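Local coordinates for protein fructosyl amine: oxygen oxidoreductase (Aspergillus fumigatus, PDB 3DJE) that oxidises fructosyl amines (Amadori products) with molecular oxygen and a bound FAD cofactor, thereby deglycating sugar-modified amino acids, at residues A[94-105]-A[253-262]; A[232-243]-A[274-285]. All blocks are in the same frame, centred on the assembly; numbering follows the deposited sequence.

Interaction 1: A[94-105]-A[253-262]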
loop_
_atom_site.group_PDB
_atom_site.type_symbol
_atom_site.label_atom_id
_atom_site.label_comp_id
_atom_site.label_asym_id
_atom_site.label_seq_id
_atom_site.Cartn_x
_atom_site.Cartn_y
_atom_site.Cartn_z
ATOM N N THR A 94 -3.415 -10.107 15.714
ATOM C CA THR A 94 -3.535 -9.384 16.993
ATOM C C THR A 94 -4.941 -8.884 17.244
ATOM O O THR A 94 -5.242 -8.401 18.343
ATOM C CB THR A 94 -2.673 -8.091 17.001
ATOM O OG1 THR A 94 -3.025 -7.283 15.858
ATOM C CG2 THR A 94 -1.187 -8.432 16.963
ATOM N N GLY A 95 -5.778 -8.950 16.217
ATOM C CA GLY A 95 -7.026 -8.224 16.224
ATOM C C GLY A 95 -6.858 -6.762 15.814
ATOM O O GLY A 95 -5.733 -6.240 15.683
ATOM N N LEU A 96 -7.995 -6.100 15.628
ATOM C CA LEU A 96 -8.035 -4.778 15.022
ATOM C C LEU A 96 -9.254 -4.010 15.489
ATOM O O LEU A 96 -10.373 -4.516 15.413
ATOM C CB LEU A 96 -8.107 -4.927 13.497
ATOM C CG LEU A 96 -8.490 -3.708 12.639
ATOM C CD1 LEU A 96 -7.421 -2.634 12.734
ATOM C CD2 LEU A 96 -8.697 -4.129 11.192
ATOM N N LEU A 97 -9.028 -2.787 15.951
ATOM C CA LEU A 97 -10.114 -1.867 16.270
ATOM C C LEU A 97 -10.296 -0.964 15.061
ATOM O O LEU A 97 -9.329 -0.348 14.605
ATOM C CB LEU A 97 -9.759 -1.015 17.500
ATOM C CG LEU A 97 -10.731 0.159 17.701
ATOM C CD1 LEU A 97 -12.053 -0.375 18.271
ATOM C CD2 LEU A 97 -10.152 1.251 18.563
HETATM N N MSE A 98 -11.532 -0.885 14.553
HETATM C CA MSE A 98 -11.896 0.070 13.496
HETATM C C MSE A 98 -12.942 1.032 14.057
HETATM O O MSE A 98 -13.981 0.593 14.540
HETATM C CB MSE A 98 -12.471 -0.674 12.293
HETATM C CG MSE A 98 -11.441 -1.498 11.532
HETATM SE SE MSE A 98 -10.183 -0.319 10.676
HETATM C CE MSE A 98 -11.389 0.519 9.376
ATOM N N SER A 99 -12.664 2.330 13.998
ATOM C CA SER A 99 -13.512 3.322 14.683
ATOM C C SER A 99 -13.609 4.620 13.891
ATOM O O SER A 99 -12.873 4.814 12.922
ATOM C CB SER A 99 -12.969 3.603 16.083
ATOM O OG SER A 99 -11.656 4.117 16.014
ATOM N N ALA A 100 -14.544 5.479 14.296
ATOM C CA ALA A 100 -14.717 6.804 13.701
ATOM C C ALA A 100 -15.350 7.720 14.743
ATOM O O ALA A 100 -15.585 7.298 15.876
ATOM C CB ALA A 100 -15.578 6.731 12.433
ATOM N N CYS A 101 -15.597 8.973 14.363
ATOM C CA CYS A 101 -16.115 9.970 15.313
ATOM C C CYS A 101 -17.367 10.705 14.815
ATOM O O CYS A 101 -18.375 10.810 15.540
ATOM C CB CYS A 101 -15.037 10.989 15.630
ATOM S SG CYS A 101 -13.609 10.302 16.456
ATOM N N SER A 102 -17.294 11.226 13.598
ATOM C CA SER A 102 -18.381 12.031 13.030
ATOM C C SER A 102 -19.468 11.155 12.416
ATOM O O SER A 102 -19.263 9.951 12.182
ATOM C CB SER A 102 -17.819 13.006 11.986
ATOM O OG SER A 102 -17.489 12.332 10.776
ATOM N N GLN A 103 -20.629 11.743 12.139
ATOM C CA GLN A 103 -21.686 10.978 11.492
ATOM C C GLN A 103 -21.256 10.495 10.110
ATOM O O GLN A 103 -21.501 9.339 9.759
ATOM C CB GLN A 103 -23.005 11.750 11.407
ATOM C CG GLN A 103 -24.185 10.873 10.955
ATOM C CD GLN A 103 -24.336 9.606 11.799
ATOM O OE1 GLN A 103 -24.635 9.674 12.995
ATOM N NE2 GLN A 103 -24.120 8.449 11.181
ATOM N N GLU A 104 -20.601 11.368 9.343
ATOM C CA GLU A 104 -20.073 10.967 8.032
ATOM C C GLU A 104 -19.010 9.870 8.155
ATOM O O GLU A 104 -18.991 8.931 7.364
ATOM C CB GLU A 104 -19.514 12.164 7.263
ATOM C CG GLU A 104 -19.406 11.898 5.771
ATOM C CD GLU A 104 -19.039 13.116 4.938
ATOM O OE1 GLU A 104 -18.690 14.181 5.511
ATOM O OE2 GLU A 104 -19.101 12.998 3.688
ATOM N N GLY A 105 -18.140 9.995 9.155
ATOM C CA GLY A 105 -17.129 8.963 9.437
ATOM C C GLY A 105 -17.768 7.633 9.814
ATOM O O GLY A 105 -17.346 6.580 9.332
ATOM N N ASN A 253 1.964 -7.099 21.739
ATOM C CA ASN A 253 0.768 -7.873 21.362
ATOM C C ASN A 253 -0.559 -7.106 21.349
ATOM O O ASN A 253 -1.615 -7.713 21.157
ATOM C CB ASN A 253 0.628 -9.152 22.217
ATOM C CG ASN A 253 1.864 -10.043 22.159
ATOM O OD1 ASN A 253 2.332 -10.410 21.081
ATOM N ND2 ASN A 253 2.383 -10.411 23.329
ATOM N N ILE A 254 -0.514 -5.785 21.536
ATOM C CA ILE A 254 -1.737 -4.985 21.498
ATOM C C ILE A 254 -2.355 -5.065 20.098
ATOM O O ILE A 254 -1.638 -5.255 19.108
ATOM C CB ILE A 254 -1.522 -3.495 21.911
ATOM C CG1 ILE A 254 -0.514 -2.796 20.993
ATOM C CG2 ILE A 254 -1.138 -3.383 23.405
ATOM C CD1 ILE A 254 -0.478 -1.270 21.142
ATOM N N PRO A 255 -3.687 -4.938 20.009
ATOM C CA PRO A 255 -4.297 -4.953 18.682
ATOM C C PRO A 255 -3.953 -3.693 17.901
ATOM O O PRO A 255 -3.518 -2.704 18.487
ATOM C CB PRO A 255 -5.799 -4.996 18.983
ATOM C CG PRO A 255 -5.935 -4.391 20.341
ATOM C CD PRO A 255 -4.687 -4.802 21.088
ATOM N N VAL A 256 -4.136 -3.738 16.586
ATOM C CA VAL A 256 -4.020 -2.526 15.772
ATOM C C VAL A 256 -5.160 -1.603 16.179
ATOM O O VAL A 256 -6.310 -2.030 16.250
ATOM C CB VAL A 256 -4.137 -2.851 14.281
ATOM C CG1 VAL A 256 -4.047 -1.580 13.447
ATOM C CG2 VAL A 256 -3.044 -3.854 13.884
ATOM N N ILE A 257 -4.825 -0.344 16.457
ATOM C CA ILE A 257 -5.810 0.674 16.856
ATOM C C ILE A 257 -5.979 1.636 15.682
ATOM O O ILE A 257 -5.021 2.288 15.288
ATOM C CB ILE A 257 -5.337 1.434 18.117
ATOM C CG1 ILE A 257 -5.114 0.459 19.281
ATOM C CG2 ILE A 257 -6.315 2.570 18.469
ATOM C CD1 ILE A 257 -6.355 -0.292 19.739
ATOM N N PHE A 258 -7.189 1.722 15.129
ATOM C CA PHE A 258 -7.407 2.432 13.869
ATOM C C PHE A 258 -8.680 3.267 13.957
ATOM O O PHE A 258 -9.744 2.743 14.271
ATOM C CB PHE A 258 -7.510 1.381 12.757
ATOM C CG PHE A 258 -7.210 1.880 11.352
ATOM C CD1 PHE A 258 -6.226 1.248 10.587
ATOM C CD2 PHE A 258 -7.946 2.906 10.763
ATOM C CE1 PHE A 258 -5.948 1.651 9.267
ATOM C CE2 PHE A 258 -7.668 3.328 9.437
ATOM C CZ PHE A 258 -6.666 2.690 8.691
ATOM N N ASN A 259 -8.557 4.573 13.742
ATOM C CA ASN A 259 -9.726 5.442 13.607
ATOM C C ASN A 259 -9.602 6.126 12.262
ATOM O O ASN A 259 -8.600 6.798 11.984
ATOM C CB ASN A 259 -9.804 6.461 14.751
ATOM C CG ASN A 259 -11.031 7.364 14.657
ATOM O OD1 ASN A 259 -11.226 8.065 13.669
ATOM N ND2 ASN A 259 -11.842 7.378 15.716
ATOM N N ILE A 260 -10.629 5.956 11.438
ATOM C CA ILE A 260 -10.565 6.385 10.042
ATOM C C ILE A 260 -10.626 7.907 9.877
ATOM O O ILE A 260 -10.477 8.415 8.769
ATOM C CB ILE A 260 -11.622 5.664 9.176
ATOM C CG1 ILE A 260 -13.042 6.133 9.515
ATOM C CG2 ILE A 260 -11.487 4.149 9.346
ATOM C CD1 ILE A 260 -14.113 5.579 8.588
ATOM N N GLU A 261 -10.825 8.617 10.985
ATOM C CA GLU A 261 -10.789 10.081 10.984
ATOM C C GLU A 261 -9.630 10.672 11.778
ATOM O O GLU A 261 -9.552 11.895 11.942
ATOM C CB GLU A 261 -12.102 10.628 11.560
ATOM C CG GLU A 261 -13.321 10.246 10.746
ATOM C CD GLU A 261 -14.549 10.944 11.243
ATOM O OE1 GLU A 261 -14.747 12.133 10.877
ATOM O OE2 GLU A 261 -15.301 10.302 11.995
ATOM N N ARG A 262 -8.738 9.825 12.289
ATOM C CA ARG A 262 -7.655 10.306 13.132
ATOM C C ARG A 262 -6.323 9.676 12.752
ATOM O O ARG A 262 -5.317 10.364 12.587
ATOM C CB ARG A 262 -7.944 10.030 14.615
ATOM C CG ARG A 262 -9.248 10.638 15.137
ATOM C CD ARG A 262 -9.111 12.154 15.282
ATOM N NE ARG A 262 -10.265 12.721 15.982
ATOM C CZ ARG A 262 -11.352 13.211 15.391
ATOM N NH1 ARG A 262 -11.457 13.233 14.069
ATOM N NH2 ARG A 262 -12.349 13.689 16.138
HETATM O O HOH W 1 -4.037 -8.651 20.812
#
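The selenium of Met98, deposited as selenomethionine, meets the Phe258 ring obliquely, 4.2 Å from SE to the ring centroid, in a Met-aromatic contact, and the sulfur of Cys101 lies over one face of the Arg262 guanidinium, SG to NH2 3.6 Å. A third flat group, the carboxylate of Glu261, takes the backbone NH groups of Cys101 and Ser102 and the Ser102 hydroxyl. The first of these contacts lies within a parallel strand pair, 96-100 beside 256-259, inside the mixed sheet that lines the substrate pocket of this FAD-dependent oxidase; the other two lie just past its end. Phe258 is part of that pocket; its ring also stacks on Phe264 and touches the bound substrate analogue. Its CG stands anti to the backbone N (chi1 -158°), while the chain of Met98 is bent at both chi2 and chi3, and the two side chains run alongside each other, pointing the same way. From the bent chain, CE reaches across to CG2 of Ile260 at 3.6 Å.

Beyond the strands the contact illustrates how one carboxylate can organise a helix start. Glu261 OE2 accepts from Cys101 N on its anti side and from Ser102 N on its syn lone pair, each at 2.7 Å, and OE1 takes the hydroxyl of Ser102. Ser102 is the N-cap of helix 103-113, its OG accepting from Gly105 N at 2.9 Å; the helix terminus would be expected to favour the negative charge. Glu261 is itself positioned by an Asx turn, in which Asn259 OD1 receives Glu261 N, while Asn259 ND2 makes a weak bond to Cys101 SG. Within the strands, the carbonyl of Phe258 is doubly used: Ser99 N donates to it weakly, and Ser99 OG adds a 2.9 Å bond to Phe258 O, the donor tilted 33° from the carbonyl plane.

Interaction 2: A[232-243]-A[274-285]. With FSA (1-S-(carboxymethyl)-1-thio-beta-D-fructopyranose), chain D.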
loop_
_atom_site.group_PDB
_atom_site.type_symbol
_atom_site.label_atom_id
_atom_site.label_comp_id
_atom_site.label_asym_id
_atom_site.label_seq_id
_atom_site.Cartn_x
_atom_site.Cartn_y
_atom_site.Cartn_z
ATOM N N ARG A 232 -3.956 8.478 -9.922
ATOM C CA ARG A 232 -3.571 9.682 -9.187
ATOM C C ARG A 232 -2.518 9.304 -8.146
ATOM O O ARG A 232 -2.867 8.793 -7.068
ATOM C CB ARG A 232 -4.775 10.329 -8.478
ATOM C CG ARG A 232 -4.404 11.645 -7.773
ATOM C CD ARG A 232 -5.547 12.160 -6.877
ATOM N NE ARG A 232 -5.768 11.287 -5.722
ATOM C CZ ARG A 232 -6.792 11.401 -4.877
ATOM N NH1 ARG A 232 -7.715 12.346 -5.075
ATOM N NH2 ARG A 232 -6.919 10.556 -3.848
ATOM N N PRO A 233 -1.229 9.546 -8.450
ATOM C CA PRO A 233 -0.204 9.357 -7.421
ATOM C C PRO A 233 -0.508 10.217 -6.199
ATOM O O PRO A 233 -0.726 11.431 -6.329
ATOM C CB PRO A 233 1.085 9.796 -8.119
ATOM C CG PRO A 233 0.825 9.541 -9.554
ATOM C CD PRO A 233 -0.629 9.947 -9.734
ATOM N N THR A 234 -0.541 9.581 -5.024
ATOM C CA THR A 234 -0.947 10.242 -3.779
ATOM C C THR A 234 -0.115 9.679 -2.630
ATOM O O THR A 234 0.279 8.501 -2.651
ATOM C CB THR A 234 -2.457 10.046 -3.517
ATOM O OG1 THR A 234 -3.179 10.288 -4.728
ATOM C CG2 THR A 234 -2.951 11.025 -2.450
ATOM N N ALA A 235 0.162 10.523 -1.644
ATOM C CA ALA A 235 1.070 10.146 -0.577
ATOM C C ALA A 235 0.460 10.278 0.809
ATOM O O ALA A 235 -0.351 11.183 1.066
ATOM C CB ALA A 235 2.336 10.966 -0.666
ATOM N N TRP A 236 0.911 9.394 1.699
ATOM C CA TRP A 236 0.554 9.415 3.110
ATOM C C TRP A 236 1.825 9.525 3.947
ATOM O O TRP A 236 2.948 9.477 3.417
ATOM C CB TRP A 236 -0.349 8.214 3.485
ATOM C CG TRP A 236 -1.723 8.454 2.922
ATOM C CD1 TRP A 236 -2.767 9.078 3.555
ATOM C CD2 TRP A 236 -2.173 8.169 1.586
ATOM N NE1 TRP A 236 -3.842 9.190 2.702
ATOM C CE2 TRP A 236 -3.509 8.635 1.491
ATOM C CE3 TRP A 236 -1.589 7.539 0.469
ATOM C CZ2 TRP A 236 -4.264 8.508 0.318
ATOM C CZ3 TRP A 236 -2.351 7.406 -0.703
ATOM C CH2 TRP A 236 -3.683 7.891 -0.760
ATOM N N THR A 237 1.623 9.697 5.251
ATOM C CA THR A 237 2.652 10.093 6.173
ATOM C C THR A 237 2.742 9.076 7.311
ATOM O O THR A 237 1.731 8.545 7.771
ATOM C CB THR A 237 2.347 11.519 6.730
ATOM O OG1 THR A 237 0.929 11.661 6.929
ATOM C CG2 THR A 237 2.785 12.558 5.725
ATOM N N LEU A 238 3.965 8.786 7.742
ATOM C CA LEU A 238 4.191 7.853 8.843
ATOM C C LEU A 238 5.384 8.292 9.688
ATOM O O LEU A 238 6.332 8.923 9.180
ATOM C CB LEU A 238 4.406 6.421 8.308
ATOM C CG LEU A 238 5.723 6.103 7.577
ATOM C CD1 LEU A 238 6.845 5.643 8.506
ATOM C CD2 LEU A 238 5.488 5.055 6.466
ATOM N N VAL A 239 5.326 7.952 10.973
ATOM C CA VAL A 239 6.437 8.184 11.900
ATOM C C VAL A 239 6.641 6.942 12.766
ATOM O O VAL A 239 5.738 6.113 12.876
ATOM C CB VAL A 239 6.199 9.425 12.835
ATOM C CG1 VAL A 239 5.867 10.662 12.021
ATOM C CG2 VAL A 239 5.114 9.136 13.888
ATOM N N HIS A 240 7.824 6.826 13.364
ATOM C CA HIS A 240 8.087 5.865 14.439
ATOM C C HIS A 240 8.431 6.618 15.731
ATOM O O HIS A 240 9.094 7.660 15.689
ATOM C CB HIS A 240 9.299 5.001 14.101
ATOM C CG HIS A 240 9.120 4.099 12.911
ATOM N ND1 HIS A 240 10.032 3.116 12.593
ATOM C CD2 HIS A 240 8.133 4.013 11.984
ATOM C CE1 HIS A 240 9.630 2.480 11.503
ATOM N NE2 HIS A 240 8.475 2.996 11.121
ATOM N N ILE A 241 8.009 6.055 16.855
ATOM C CA ILE A 241 8.495 6.445 18.186
ATOM C C ILE A 241 9.192 5.239 18.831
ATOM O O ILE A 241 8.608 4.163 18.911
ATOM C CB ILE A 241 7.336 6.963 19.067
ATOM C CG1 ILE A 241 6.884 8.323 18.540
ATOM C CG2 ILE A 241 7.744 7.061 20.568
ATOM C CD1 ILE A 241 5.611 8.854 19.184
ATOM N N ALA A 242 10.442 5.426 19.268
ATOM C CA ALA A 242 11.206 4.345 19.908
ATOM C C ALA A 242 10.936 4.269 21.403
ATOM O O ALA A 242 11.216 5.222 22.144
ATOM C CB ALA A 242 12.702 4.509 19.663
ATOM N N LEU A 243 10.395 3.143 21.840
ATOM C CA LEU A 243 10.185 2.905 23.265
ATOM C C LEU A 243 11.501 2.512 23.922
ATOM O O LEU A 243 12.332 1.839 23.307
ATOM C CB LEU A 243 9.143 1.809 23.475
ATOM C CG LEU A 243 7.717 2.033 22.965
ATOM C CD1 LEU A 243 6.905 0.776 23.148
ATOM C CD2 LEU A 243 7.065 3.204 23.687
ATOM N N GLU A 274 10.081 0.160 18.070
ATOM C CA GLU A 274 9.456 1.352 17.499
ATOM C C GLU A 274 7.991 1.146 17.183
ATOM O O GLU A 274 7.630 0.169 16.540
ATOM C CB GLU A 274 10.207 1.798 16.242
ATOM C CG GLU A 274 11.576 2.417 16.584
ATOM C CD GLU A 274 12.412 2.781 15.386
ATOM O OE1 GLU A 274 12.168 2.279 14.253
ATOM O OE2 GLU A 274 13.358 3.579 15.583
ATOM N N ILE A 275 7.156 2.066 17.660
ATOM C CA ILE A 275 5.730 2.091 17.294
ATOM C C ILE A 275 5.580 2.941 16.045
ATOM O O ILE A 275 5.986 4.106 16.027
ATOM C CB ILE A 275 4.836 2.681 18.424
ATOM C CG1 ILE A 275 4.870 1.768 19.661
ATOM C CG2 ILE A 275 3.373 2.869 17.941
ATOM C CD1 ILE A 275 4.237 2.397 20.946
ATOM N N LYS A 276 5.000 2.354 15.002
ATOM C CA LYS A 276 4.659 3.094 13.803
ATOM C C LYS A 276 3.262 3.705 13.931
ATOM O O LYS A 276 2.292 3.013 14.271
ATOM C CB LYS A 276 4.723 2.184 12.575
ATOM C CG LYS A 276 4.507 2.950 11.269
ATOM C CD LYS A 276 4.254 2.016 10.124
ATOM C CE LYS A 276 2.960 2.367 9.442
ATOM N NZ LYS A 276 2.500 1.182 8.692
ATOM N N ILE A 277 3.174 4.998 13.624
ATOM C CA ILE A 277 1.925 5.769 13.719
ATOM C C ILE A 277 1.677 6.517 12.413
ATOM O O ILE A 277 2.590 7.144 11.866
ATOM C CB ILE A 277 1.996 6.826 14.866
ATOM C CG1 ILE A 277 2.369 6.166 16.194
ATOM C CG2 ILE A 277 0.670 7.577 15.006
ATOM C CD1 ILE A 277 3.531 6.828 16.868
ATOM N N CYS A 278 0.441 6.449 11.925
ATOM C CA CYS A 278 0.011 7.231 10.767
ATOM C C CYS A 278 -1.141 8.146 11.156
ATOM O O CYS A 278 -2.095 7.697 11.791
ATOM C CB CYS A 278 -0.473 6.329 9.641
ATOM S SG CYS A 278 0.831 5.325 8.895
ATOM N N ASP A 279 -1.033 9.417 10.770
ATOM C CA ASP A 279 -2.160 10.352 10.822
ATOM C C ASP A 279 -3.037 10.142 9.595
ATOM O O ASP A 279 -2.551 10.220 8.474
ATOM C CB ASP A 279 -1.672 11.806 10.900
ATOM C CG ASP A 279 -0.746 12.209 9.735
ATOM O OD1 ASP A 279 0.262 11.503 9.467
ATOM O OD2 ASP A 279 -1.018 13.256 9.094
ATOM N N GLU A 280 -4.326 9.882 9.794
ATOM C CA GLU A 280 -5.214 9.667 8.655
ATOM C C GLU A 280 -5.689 10.982 8.021
ATOM O O GLU A 280 -5.967 11.967 8.705
ATOM C CB GLU A 280 -6.394 8.748 9.036
ATOM C CG GLU A 280 -7.355 8.364 7.891
ATOM C CD GLU A 280 -6.728 7.551 6.736
ATOM O OE1 GLU A 280 -5.589 7.045 6.878
ATOM O OE2 GLU A 280 -7.384 7.429 5.676
ATOM N N HIS A 281 -5.744 10.970 6.698
ATOM C CA HIS A 281 -6.167 12.113 5.884
ATOM C C HIS A 281 -6.353 11.634 4.453
ATOM O O HIS A 281 -5.952 10.504 4.127
ATOM C CB HIS A 281 -5.150 13.259 5.971
ATOM C CG HIS A 281 -3.750 12.864 5.608
ATOM N ND1 HIS A 281 -3.354 12.628 4.308
ATOM C CD2 HIS A 281 -2.655 12.658 6.378
ATOM C CE1 HIS A 281 -2.074 12.306 4.292
ATOM N NE2 HIS A 281 -1.621 12.329 5.532
ATOM N N PRO A 282 -7.028 12.437 3.600
ATOM C CA PRO A 282 -7.265 12.034 2.214
ATOM C C PRO A 282 -6.052 12.019 1.254
ATOM O O PRO A 282 -6.230 11.674 0.087
ATOM C CB PRO A 282 -8.337 13.026 1.730
ATOM C CG PRO A 282 -8.892 13.638 3.000
ATOM C CD PRO A 282 -7.730 13.704 3.912
ATOM N N GLY A 283 -4.866 12.357 1.749
ATOM C CA GLY A 283 -3.635 12.223 0.967
ATOM C C GLY A 283 -3.061 13.529 0.456
ATOM O O GLY A 283 -3.769 14.547 0.395
ATOM N N TYR A 284 -1.766 13.496 0.127
ATOM C CA TYR A 284 -1.072 14.598 -0.564
ATOM C C TYR A 284 -0.806 14.216 -2.014
ATOM O O TYR A 284 -0.277 13.135 -2.294
ATOM C CB TYR A 284 0.286 14.873 0.072
ATOM C CG TYR A 284 0.257 15.477 1.442
ATOM C CD1 TYR A 284 0.255 16.859 1.604
ATOM C CD2 TYR A 284 0.275 14.672 2.584
ATOM C CE1 TYR A 284 0.233 17.423 2.866
ATOM C CE2 TYR A 284 0.267 15.223 3.859
ATOM C CZ TYR A 284 0.236 16.608 3.993
ATOM O OH TYR A 284 0.229 17.169 5.245
ATOM N N THR A 285 -1.157 15.106 -2.935
ATOM C CA THR A 285 -0.680 14.994 -4.308
ATOM C C THR A 285 0.557 15.885 -4.479
ATOM O O THR A 285 0.917 16.641 -3.580
ATOM C CB THR A 285 -1.751 15.430 -5.317
ATOM O OG1 THR A 285 -2.165 16.770 -4.996
ATOM C CG2 THR A 285 -2.956 14.482 -5.283
HETATM O OAB FSA D . -5.999 -1.411 3.775
HETATM C CAL FSA D . -5.994 -1.217 5.009
HETATM O OAA FSA D . -6.605 -1.974 5.807
HETATM C CAH FSA D . -5.262 -0.032 5.606
HETATM S SAK FSA D . -4.599 1.043 4.374
HETATM C C1 FSA D . -3.964 2.240 5.515
HETATM C C2 FSA D . -3.764 3.600 4.831
HETATM O O2 FSA D . -2.846 4.397 5.598
HETATM C C3 FSA D . -5.092 4.354 4.698
HETATM O O3 FSA D . -5.599 4.695 5.997
HETATM C C4 FSA D . -4.964 5.593 3.806
HETATM O O4 FSA D . -6.267 6.146 3.561
HETATM C C5 FSA D . -4.318 5.259 2.457
HETATM O O5 FSA D . -5.201 4.482 1.643
HETATM C C6 FSA D . -3.011 4.517 2.691
HETATM O O6 FSA D . -3.256 3.354 3.501
HETATM O O HOH W 2 -8.276 10.404 -1.254
HETATM O O HOH W 3 -0.797 8.912 6.864
#
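An antiparallel strand pair of the substrate-binding sheet sets 232-242 against the long strand 274-289, which is broken by a bulge or short loop near Glu280 to Gly283, and the sugar site lies at this break. Trp236 presents one face to the fructopyranose ring of the bound thio-fructopyranose ligand FSA, with CE2 3.6 Å from C5 of the sugar, and it also touches FAD. Its opposite face is backed by Gly283 CA, toward the rim. At the indole edge NE1 donates to His281 O at 2.9 Å, exactly in the ring plane but well above the carbonyl plane. Glu280 holds two of the sugar hydroxyls: its carboxylate oxygens accept separately, OE1 from O3 at 2.5 Å and OE2 from O4 at 2.7 Å. Lys368, Gly364 and Arg411 also bond to FSA.

A second shell holds the break. His281 NE2 donates in its ring plane to Thr237 OG1, which in turn donates to Asp279 OD1 at 2.6 Å; the other Asp279 oxygen pairs with Arg312. His281 ND1 receives Gly283 N, so both ring nitrogens are engaged and the imidazole is fixed in rotation. It lies almost parallel to the five-membered ring of Trp236, 14° apart, yet slid so far that they barely overlap.

Away from the break, regular pairing returns: Val239 with Ile277 and Ile241 with Ile275 share backbone bonds, and CD1 of Ile241 meets CD1 of Ile277. On the other face His240 ND1 donates to Glu274 OE1 at 2.8 Å, approaching 54° out of the carboxylate plane.

Starting at the N terminus, the chain passes through 94-105, 232-243, 253-262 and 274-285, so the two contacts cross, with their segments alternating. Interaction 1 closes a long loop of 147 residues, bringing strand 96-100 beside 256-259; interaction 2 closes a short one of 30, and strand 256-259 lies inside it. Both belong to one mixed sheet, in which strand 263-265 pairs antiparallel with 256-259 and with 274-289 and thereby bridges them. They also touch directly: Arg262 O and Glu280 N, 3.0 Å apart, probably form a hydrogen bond. Together they contribute Phe258, Trp236 and Glu280 to the same ligand pocket.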